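Local coordinates for Pgp2 (Campylobacter jejuni subsp. jejuni, PDB 6XJ6), which binds peptidoglycan through a pocket on its accessory NTF2-like domain to direct helical cell shape, and probably trims it as an L,D-carboxypeptidase of the YkuD family, at residues G113-G125 with R134-F147. Sequence-based numbering, arbitrary orientation.
Sequences GGGIWIHGYPLDG and RGCIALFNNNLEKF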
ATOM      1  N   GLY A 113     -10.880  11.410  -7.472  1.00 20.68           N
ATOM      2  CA  GLY A 113     -11.466  10.280  -8.150  1.00 22.05           C
ATOM      3  C   GLY A 113     -11.794   9.164  -7.177  1.00 18.74           C
ATOM      4  O   GLY A 113     -11.708   9.303  -5.952  1.00 21.16           O
ATOM      5  N   GLY A 114     -12.152   8.029  -7.757  1.00 19.44           N
ATOM      6  CA  GLY A 114     -12.656   6.914  -6.988  1.00 18.09           C
ATOM      7  C   GLY A 114     -13.300   5.916  -7.922  1.00 16.57           C
ATOM      8  O   GLY A 114     -13.138   5.991  -9.139  1.00 19.75           O
ATOM      9  N   GLY A 115     -14.035   4.983  -7.330  1.00 17.86           N
ATOM     10  CA  GLY A 115     -14.731   3.991  -8.130  1.00 18.08           C
ATOM     11  C   GLY A 115     -13.801   3.140  -8.963  1.00 16.74           C
ATOM     12  O   GLY A 115     -14.150   2.760 -10.092  1.00 18.99           O
ATOM     13  N   ILE A 116     -12.622   2.822  -8.433  1.00 15.89           N
ATOM     14  CA  ILE A 116     -11.667   1.959  -9.110  1.00 15.16           C
ATOM     15  C   ILE A 116     -11.899   0.550  -8.587  1.00 15.92           C
ATOM     16  O   ILE A 116     -11.530   0.219  -7.453  1.00 14.36           O
ATOM     17  CB  ILE A 116     -10.220   2.419  -8.884  1.00 14.01           C
ATOM     18  CG1 ILE A 116     -10.026   3.856  -9.379  1.00 16.42           C
ATOM     19  CG2 ILE A 116      -9.252   1.465  -9.561  1.00 14.27           C
ATOM     20  CD1 ILE A 116     -10.354   4.081 -10.853  1.00 18.29           C
ATOM     21  N   TRP A 117     -12.530  -0.271  -9.417  1.00 14.21           N
ATOM     22  CA  TRP A 117     -12.966  -1.606  -9.058  1.00 13.73           C
ATOM     23  C   TRP A 117     -12.334  -2.619  -9.997  1.00 15.08           C
ATOM     24  O   TRP A 117     -11.850  -2.281 -11.081  1.00 16.67           O
ATOM     25  CB  TRP A 117     -14.486  -1.750  -9.236  1.00 15.42           C
ATOM     26  CG  TRP A 117     -15.327  -0.776  -8.475  1.00 15.53           C
ATOM     27  CD1 TRP A 117     -14.937   0.039  -7.457  1.00 16.00           C
ATOM     28  CD2 TRP A 117     -16.725  -0.544  -8.665  1.00 15.59           C
ATOM     29  NE1 TRP A 117     -16.009   0.784  -7.009  1.00 17.12           N
ATOM     30  CE2 TRP A 117     -17.120   0.436  -7.734  1.00 16.82           C
ATOM     31  CE3 TRP A 117     -17.681  -1.065  -9.542  1.00 18.56           C
ATOM     32  CZ2 TRP A 117     -18.426   0.911  -7.663  1.00 19.12           C
ATOM     33  CZ3 TRP A 117     -18.977  -0.598  -9.464  1.00 20.14           C
ATOM     34  CH2 TRP A 117     -19.339   0.376  -8.529  1.00 19.90           C
ATOM     35  N   ILE A 118     -12.349  -3.873  -9.555  1.00 14.18           N
ATOM     36  CA  ILE A 118     -12.176  -5.025 -10.423  1.00 15.80           C
ATOM     37  C   ILE A 118     -13.565  -5.595 -10.660  1.00 18.30           C
ATOM     38  O   ILE A 118     -14.312  -5.840  -9.704  1.00 17.09           O
ATOM     39  CB  ILE A 118     -11.255  -6.070  -9.772  1.00 16.40           C
ATOM     40  CG1 ILE A 118      -9.853  -5.486  -9.562  1.00 16.44           C
ATOM     41  CG2 ILE A 118     -11.210  -7.358 -10.611  1.00 16.59           C
ATOM     42  CD1 ILE A 118      -8.905  -6.397  -8.762  1.00 16.69           C
ATOM     43  N   HIS A 119     -13.930  -5.787 -11.923  1.00 16.53           N
ATOM     44  CA  HIS A 119     -15.267  -6.271 -12.238  1.00 17.12           C
ATOM     45  C   HIS A 119     -15.209  -7.030 -13.559  1.00 18.34           C
ATOM     46  O   HIS A 119     -14.130  -7.382 -14.048  1.00 18.44           O
ATOM     47  CB  HIS A 119     -16.289  -5.122 -12.204  1.00 17.51           C
ATOM     48  CG  HIS A 119     -16.015  -4.017 -13.177  1.00 17.01           C
ATOM     49  ND1 HIS A 119     -16.028  -4.200 -14.542  1.00 18.98           N
ATOM     50  CD2 HIS A 119     -15.742  -2.706 -12.975  1.00 19.21           C
ATOM     51  CE1 HIS A 119     -15.771  -3.048 -15.141  1.00 20.51           C
ATOM     52  NE2 HIS A 119     -15.596  -2.124 -14.213  1.00 20.61           N
ATOM     53  N   GLY A 120     -16.384  -7.306 -14.125  1.00 19.17           N
ATOM     54  CA  GLY A 120     -16.502  -8.072 -15.334  1.00 19.88           C
ATOM     55  C   GLY A 120     -16.942  -7.242 -16.519  1.00 21.13           C
ATOM     56  O   GLY A 120     -16.773  -6.014 -16.560  1.00 20.67           O
ATOM     57  N   TYR A 121     -17.525  -7.924 -17.500  1.00 24.88           N
ATOM     58  CA  TYR A 121     -17.955  -7.338 -18.755  1.00 25.15           C
ATOM     59  C   TYR A 121     -19.469  -7.202 -18.786  1.00 25.61           C
ATOM     60  O   TYR A 121     -20.179  -7.971 -18.127  1.00 25.73           O
ATOM     61  CB  TYR A 121     -17.534  -8.242 -19.918  1.00 25.90           C
ATOM     62  CG  TYR A 121     -16.075  -8.144 -20.296  1.00 25.01           C
ATOM     63  CD1 TYR A 121     -15.693  -7.627 -21.524  1.00 24.08           C
ATOM     64  CD2 TYR A 121     -15.080  -8.579 -19.435  1.00 24.51           C
ATOM     65  CE1 TYR A 121     -14.366  -7.546 -21.887  1.00 24.55           C
ATOM     66  CE2 TYR A 121     -13.749  -8.492 -19.785  1.00 24.06           C
ATOM     67  CZ  TYR A 121     -13.398  -7.977 -21.015  1.00 23.69           C
ATOM     68  OH  TYR A 121     -12.074  -7.896 -21.377  1.00 24.82           O
ATOM     69  N   PRO A 122     -19.993  -6.245 -19.552  1.00 26.15           N
ATOM     70  CA  PRO A 122     -21.445  -6.125 -19.700  1.00 26.61           C
ATOM     71  C   PRO A 122     -22.072  -7.453 -20.089  1.00 29.41           C
ATOM     72  O   PRO A 122     -21.621  -8.131 -21.019  1.00 33.61           O
ATOM     73  CB  PRO A 122     -21.593  -5.087 -20.814  1.00 26.97           C
ATOM     74  CG  PRO A 122     -20.380  -4.242 -20.691  1.00 27.03           C
ATOM     75  CD  PRO A 122     -19.281  -5.184 -20.289  1.00 26.50           C
ATOM     76  N   LEU A 123     -23.117  -7.832 -19.354  1.00 30.96           N
ATOM     77  CA  LEU A 123     -23.785  -9.100 -19.613  1.00 33.59           C
ATOM     78  C   LEU A 123     -24.438  -9.135 -20.988  1.00 38.10           C
ATOM     79  O   LEU A 123     -24.719 -10.225 -21.498  1.00 42.76           O
ATOM     80  CB  LEU A 123     -24.830  -9.365 -18.530  1.00 33.00           C
ATOM     81  CG  LEU A 123     -24.313  -9.438 -17.090  1.00 34.48           C
ATOM     82  CD1 LEU A 123     -25.473  -9.636 -16.137  1.00 36.88           C
ATOM     83  CD2 LEU A 123     -23.299 -10.548 -16.911  1.00 34.96           C
ATOM     84  N   ASP A 124     -24.675  -7.982 -21.607  1.00 39.20           N
ATOM     85  CA  ASP A 124     -25.300  -7.945 -22.925  1.00 42.14           C
ATOM     86  C   ASP A 124     -24.302  -8.098 -24.069  1.00 42.38           C
ATOM     87  O   ASP A 124     -24.706  -8.041 -25.234  1.00 44.95           O
ATOM     88  CB  ASP A 124     -26.129  -6.663 -23.103  1.00 43.42           C
ATOM     89  CG  ASP A 124     -25.274  -5.415 -23.208  1.00 42.65           C
ATOM     90  OD1 ASP A 124     -24.031  -5.516 -23.139  1.00 40.44           O
ATOM     91  OD2 ASP A 124     -25.854  -4.319 -23.358  1.00 42.94           O
ATOM     92  N   GLY A 125     -23.017  -8.297 -23.776  1.00 39.97           N
ATOM     93  CA  GLY A 125     -22.023  -8.512 -24.801  1.00 40.35           C
ATOM     94  C   GLY A 125     -21.292  -7.273 -25.270  1.00 39.76           C
ATOM     95  O   GLY A 125     -20.347  -7.398 -26.056  1.00 39.99           O
ATOM     96  N   ARG A 134     -13.305   3.485 -17.126  1.00 21.80           N
ATOM     97  CA  ARG A 134     -13.094   4.607 -16.209  1.00 23.47           C
ATOM     98  C   ARG A 134     -12.050   4.267 -15.145  1.00 21.03           C
ATOM     99  O   ARG A 134     -12.160   4.653 -13.980  1.00 21.86           O
ATOM    100  CB  ARG A 134     -14.410   5.087 -15.595  1.00 25.30           C
ATOM    101  CG  ARG A 134     -15.419   5.569 -16.628  1.00 29.13           C
ATOM    102  CD  ARG A 134     -16.541   6.360 -15.979  1.00 35.98           C
ATOM    103  NE  ARG A 134     -17.157   5.617 -14.884  1.00 59.17           N
ATOM    104  CZ  ARG A 134     -17.921   6.159 -13.940  1.00 67.80           C
ATOM    105  NH1 ARG A 134     -18.176   7.464 -13.938  1.00 50.22           N
ATOM    106  NH2 ARG A 134     -18.436   5.391 -12.988  1.00 72.62           N
ATOM    107  N   GLY A 135     -11.019   3.533 -15.555  1.00 19.25           N
ATOM    108  CA  GLY A 135      -9.926   3.176 -14.678  1.00 17.38           C
ATOM    109  C   GLY A 135     -10.074   1.841 -13.983  1.00 16.34           C
ATOM    110  O   GLY A 135      -9.123   1.379 -13.338  1.00 17.52           O
ATOM    111  N   CYS A 136     -11.231   1.207 -14.091  1.00 18.44           N
ATOM    112  CA  CYS A 136     -11.421  -0.109 -13.512  1.00 16.21           C
ATOM    113  C   CYS A 136     -10.659  -1.164 -14.309  1.00 17.37           C
ATOM    114  O   CYS A 136     -10.210  -0.938 -15.437  1.00 17.74           O
ATOM    115  CB  CYS A 136     -12.909  -0.451 -13.494  1.00 17.75           C
ATOM    116  SG  CYS A 136     -13.858   0.517 -12.321  1.00 18.98           S
ATOM    117  N   ILE A 137     -10.513  -2.334 -13.695  1.00 15.61           N
ATOM    118  CA  ILE A 137      -9.866  -3.491 -14.302  1.00 16.73           C
ATOM    119  C   ILE A 137     -10.952  -4.522 -14.556  1.00 18.82           C
ATOM    120  O   ILE A 137     -11.666  -4.914 -13.626  1.00 18.55           O
ATOM    121  CB  ILE A 137      -8.775  -4.060 -13.386  1.00 16.35           C
ATOM    122  CG1 ILE A 137      -7.700  -3.000 -13.156  1.00 18.66           C
ATOM    123  CG2 ILE A 137      -8.178  -5.333 -13.991  1.00 17.92           C
ATOM    124  CD1 ILE A 137      -6.795  -3.300 -11.980  1.00 17.60           C
ATOM    125  N   ALA A 138     -11.089  -4.950 -15.810  1.00 17.62           N
ATOM    126  CA  ALA A 138     -12.132  -5.882 -16.211  1.00 19.43           C
ATOM    127  C   ALA A 138     -11.531  -7.251 -16.502  1.00 21.69           C
ATOM    128  O   ALA A 138     -10.570  -7.368 -17.271  1.00 21.83           O
ATOM    129  CB  ALA A 138     -12.869  -5.369 -17.448  1.00 23.24           C
ATOM    130  N   LEU A 139     -12.111  -8.275 -15.887  1.00 19.85           N
ATOM    131  CA  LEU A 139     -11.791  -9.667 -16.149  1.00 18.92           C
ATOM    132  C   LEU A 139     -12.976 -10.336 -16.828  1.00 22.13           C
ATOM    133  O   LEU A 139     -14.127  -9.956 -16.604  1.00 21.95           O
ATOM    134  CB  LEU A 139     -11.522 -10.394 -14.831  1.00 19.77           C
ATOM    135  CG  LEU A 139     -10.354  -9.857 -14.017  1.00 19.03           C
ATOM    136  CD1 LEU A 139     -10.252 -10.595 -12.690  1.00 19.79           C
ATOM    137  CD2 LEU A 139      -9.060 -10.001 -14.800  1.00 21.31           C
ATOM    138  N   PHE A 140     -12.695 -11.341 -17.655  1.00 22.18           N
ATOM    139  CA  PHE A 140     -13.775 -12.037 -18.340  1.00 24.16           C
ATOM    140  C   PHE A 140     -14.729 -12.652 -17.321  1.00 24.53           C
ATOM    141  O   PHE A 140     -14.310 -13.174 -16.283  1.00 23.36           O
ATOM    142  CB  PHE A 140     -13.202 -13.109 -19.271  1.00 26.40           C
ATOM    143  CG  PHE A 140     -12.453 -12.544 -20.443  1.00 30.38           C
ATOM    144  CD1 PHE A 140     -13.055 -11.616 -21.277  1.00 45.99           C
ATOM    145  CD2 PHE A 140     -11.154 -12.932 -20.714  1.00 50.56           C
ATOM    146  CE1 PHE A 140     -12.379 -11.089 -22.358  1.00 54.08           C
ATOM    147  CE2 PHE A 140     -10.471 -12.405 -21.795  1.00 40.10           C
ATOM    148  CZ  PHE A 140     -11.084 -11.484 -22.616  1.00 53.73           C
ATOM    149  N   ASN A 141     -16.029 -12.574 -17.617  1.00 27.79           N
ATOM    150  CA  ASN A 141     -17.025 -13.040 -16.658  1.00 28.20           C
ATOM    151  C   ASN A 141     -16.817 -14.505 -16.298  1.00 27.49           C
ATOM    152  O   ASN A 141     -17.038 -14.897 -15.147  1.00 31.40           O
ATOM    153  CB  ASN A 141     -18.433 -12.808 -17.206  1.00 28.09           C
ATOM    154  CG  ASN A 141     -18.779 -11.342 -17.265  1.00 27.40           C
ATOM    155  OD1 ASN A 141     -18.148 -10.528 -16.592  1.00 26.29           O
ATOM    156  ND2 ASN A 141     -19.769 -10.994 -18.081  1.00 29.45           N
ATOM    157  N   ASN A 142     -16.365 -15.316 -17.259  0.51 28.20           N
ATOM    158  CA  ASN A 142     -16.147 -16.740 -17.038  0.51 33.88           C
ATOM    159  C   ASN A 142     -14.925 -17.028 -16.176  0.51 33.11           C
ATOM    160  O   ASN A 142     -14.689 -18.198 -15.848  0.51 28.67           O
ATOM    161  CB  ASN A 142     -16.000 -17.459 -18.381  0.51 36.42           C
ATOM    162  CG  ASN A 142     -14.852 -16.916 -19.215  0.51 30.89           C
ATOM    163  OD1 ASN A 142     -13.998 -16.183 -18.718  0.51 52.49           O
ATOM    164  ND2 ASN A 142     -14.829 -17.277 -20.492  0.51 44.01           N
ATOM    165  N   ASN A 143     -14.135 -16.008 -15.833  1.00 29.41           N
ATOM    166  CA  ASN A 143     -13.026 -16.146 -14.905  1.00 26.30           C
ATOM    167  C   ASN A 143     -13.318 -15.532 -13.546  1.00 29.30           C
ATOM    168  O   ASN A 143     -12.518 -15.705 -12.621  1.00 26.15           O
ATOM    169  CB  ASN A 143     -11.765 -15.489 -15.484  1.00 22.93           C
ATOM    170  CG  ASN A 143     -11.305 -16.152 -16.770  1.00 26.58           C
ATOM    171  OD1 ASN A 143     -11.513 -17.352 -16.978  1.00 31.00           O
ATOM    172  ND2 ASN A 143     -10.676 -15.374 -17.644  1.00 32.21           N
ATOM    173  N   LEU A 144     -14.441 -14.827 -13.395  1.00 26.53           N
ATOM    174  CA  LEU A 144     -14.673 -14.059 -12.179  1.00 26.81           C
ATOM    175  C   LEU A 144     -15.063 -14.939 -11.005  1.00 27.42           C
ATOM    176  O   LEU A 144     -14.775 -14.582  -9.858  1.00 25.43           O
ATOM    177  CB  LEU A 144     -15.734 -12.989 -12.417  1.00 28.93           C
ATOM    178  CG  LEU A 144     -15.164 -11.636 -12.827  1.00 25.34           C
ATOM    179  CD1 LEU A 144     -16.297 -10.718 -13.228  1.00 30.30           C
ATOM    180  CD2 LEU A 144     -14.351 -10.989 -11.711  1.00 23.47           C
ATOM    181  N   GLU A 145     -15.723 -16.073 -11.252  1.00 30.93           N
ATOM    182  CA  GLU A 145     -16.016 -16.992 -10.159  1.00 30.54           C
ATOM    183  C   GLU A 145     -14.731 -17.521  -9.541  1.00 27.03           C
ATOM    184  O   GLU A 145     -14.614 -17.600  -8.313  1.00 28.99           O
ATOM    185  CB  GLU A 145     -16.902 -18.142 -10.640  1.00 29.74           C
ATOM    186  CG  GLU A 145     -18.345 -17.740 -10.904  1.00 54.36           C
ATOM    187  CD  GLU A 145     -19.047 -17.228  -9.659  1.00 53.68           C
ATOM    188  OE1 GLU A 145     -18.496 -17.395  -8.548  1.00 62.08           O
ATOM    189  OE2 GLU A 145     -20.148 -16.654  -9.793  1.00 57.95           O
ATOM    190  N   LYS A 146     -13.744 -17.866 -10.374  1.00 27.34           N
ATOM    191  CA  LYS A 146     -12.473 -18.340  -9.838  1.00 28.81           C
ATOM    192  C   LYS A 146     -11.753 -17.232  -9.083  1.00 22.89           C
ATOM    193  O   LYS A 146     -11.215 -17.463  -7.995  1.00 24.32           O
ATOM    194  CB  LYS A 146     -11.584 -18.893 -10.952  1.00 27.96           C
ATOM    195  CG  LYS A 146     -10.211 -19.344 -10.435  1.00 38.00           C
ATOM    196  CD  LYS A 146      -9.341 -20.000 -11.502  1.00 46.28           C
ATOM    197  CE  LYS A 146      -7.994 -20.416 -10.909  1.00 48.73           C
ATOM    198  NZ  LYS A 146      -7.134 -21.171 -11.866  1.00 47.13           N
ATOM    199  N   PHE A 147     -11.733 -16.021  -9.641  1.00 21.73           N
ATOM    200  CA  PHE A 147     -11.145 -14.895  -8.925  1.00 19.53           C
ATOM    201  C   PHE A 147     -11.808 -14.714  -7.560  1.00 20.09           C
ATOM    202  O   PHE A 147     -11.127 -14.546  -6.540  1.00 19.39           O
ATOM    203  CB  PHE A 147     -11.273 -13.625  -9.768  1.00 21.20           C
ATOM    204  CG  PHE A 147     -10.711 -12.406  -9.104  1.00 18.51           C
ATOM    205  CD1 PHE A 147     -11.514 -11.588  -8.327  1.00 19.14           C
ATOM    206  CD2 PHE A 147      -9.372 -12.086  -9.238  1.00 17.48           C
ATOM    207  CE1 PHE A 147     -10.999 -10.473  -7.699  1.00 21.59           C
ATOM    208  CE2 PHE A 147      -8.849 -10.975  -8.621  1.00 16.52           C
ATOM    209  CZ  PHE A 147      -9.663 -10.161  -7.844  1.00 16.78           C
TER
HETATM  210  O   HOH W   1     -13.346   6.182 -11.951  1.00 24.84           O
HETATM  211  O   HOH W   2     -10.393  -9.054 -19.370  1.00 22.52           O
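G115 O lies 3.2 Å from C136 SG, the predicted nucleophilic sulfur of this YkuD catalytic domain, where strands 117-119 and 137-138 pair in parallel. I116 CD1 packs on the backbone of R134 and G135. W117 N donates to C136 SG over 3.3 Å. From W117 O onward the backbones exchange three nearly straight hydrogen bonds: I137 N to W117 O, H119 N to I137 O and L139 N to H119 O. I118 drops onto the opposite sheet face from H119, its CG2 against L139 CD1 and its CD1 touching F147 CZ at 3.9 Å, the side chains at about a right angle. H119, the predicted proton donor/acceptor, folds its ring back over its backbone (chi1 60°), bringing NE2 beside C136; the sulfur sits at the ring's edge, while ND1 is tied in the ring plane to a lone pair of G120 O. G120 CA is pressed to 3.4 Å from L144 CD1. The Y121 ring lies nearly parallel to that of F140 but slid aside, and a water links Y121 OH to A138 O. The N141 amide grips Y121's backbone twice: OD1 accepts from N at 2.8 Å, and ND2 donates to O at 3.1 Å from above the carbonyl plane.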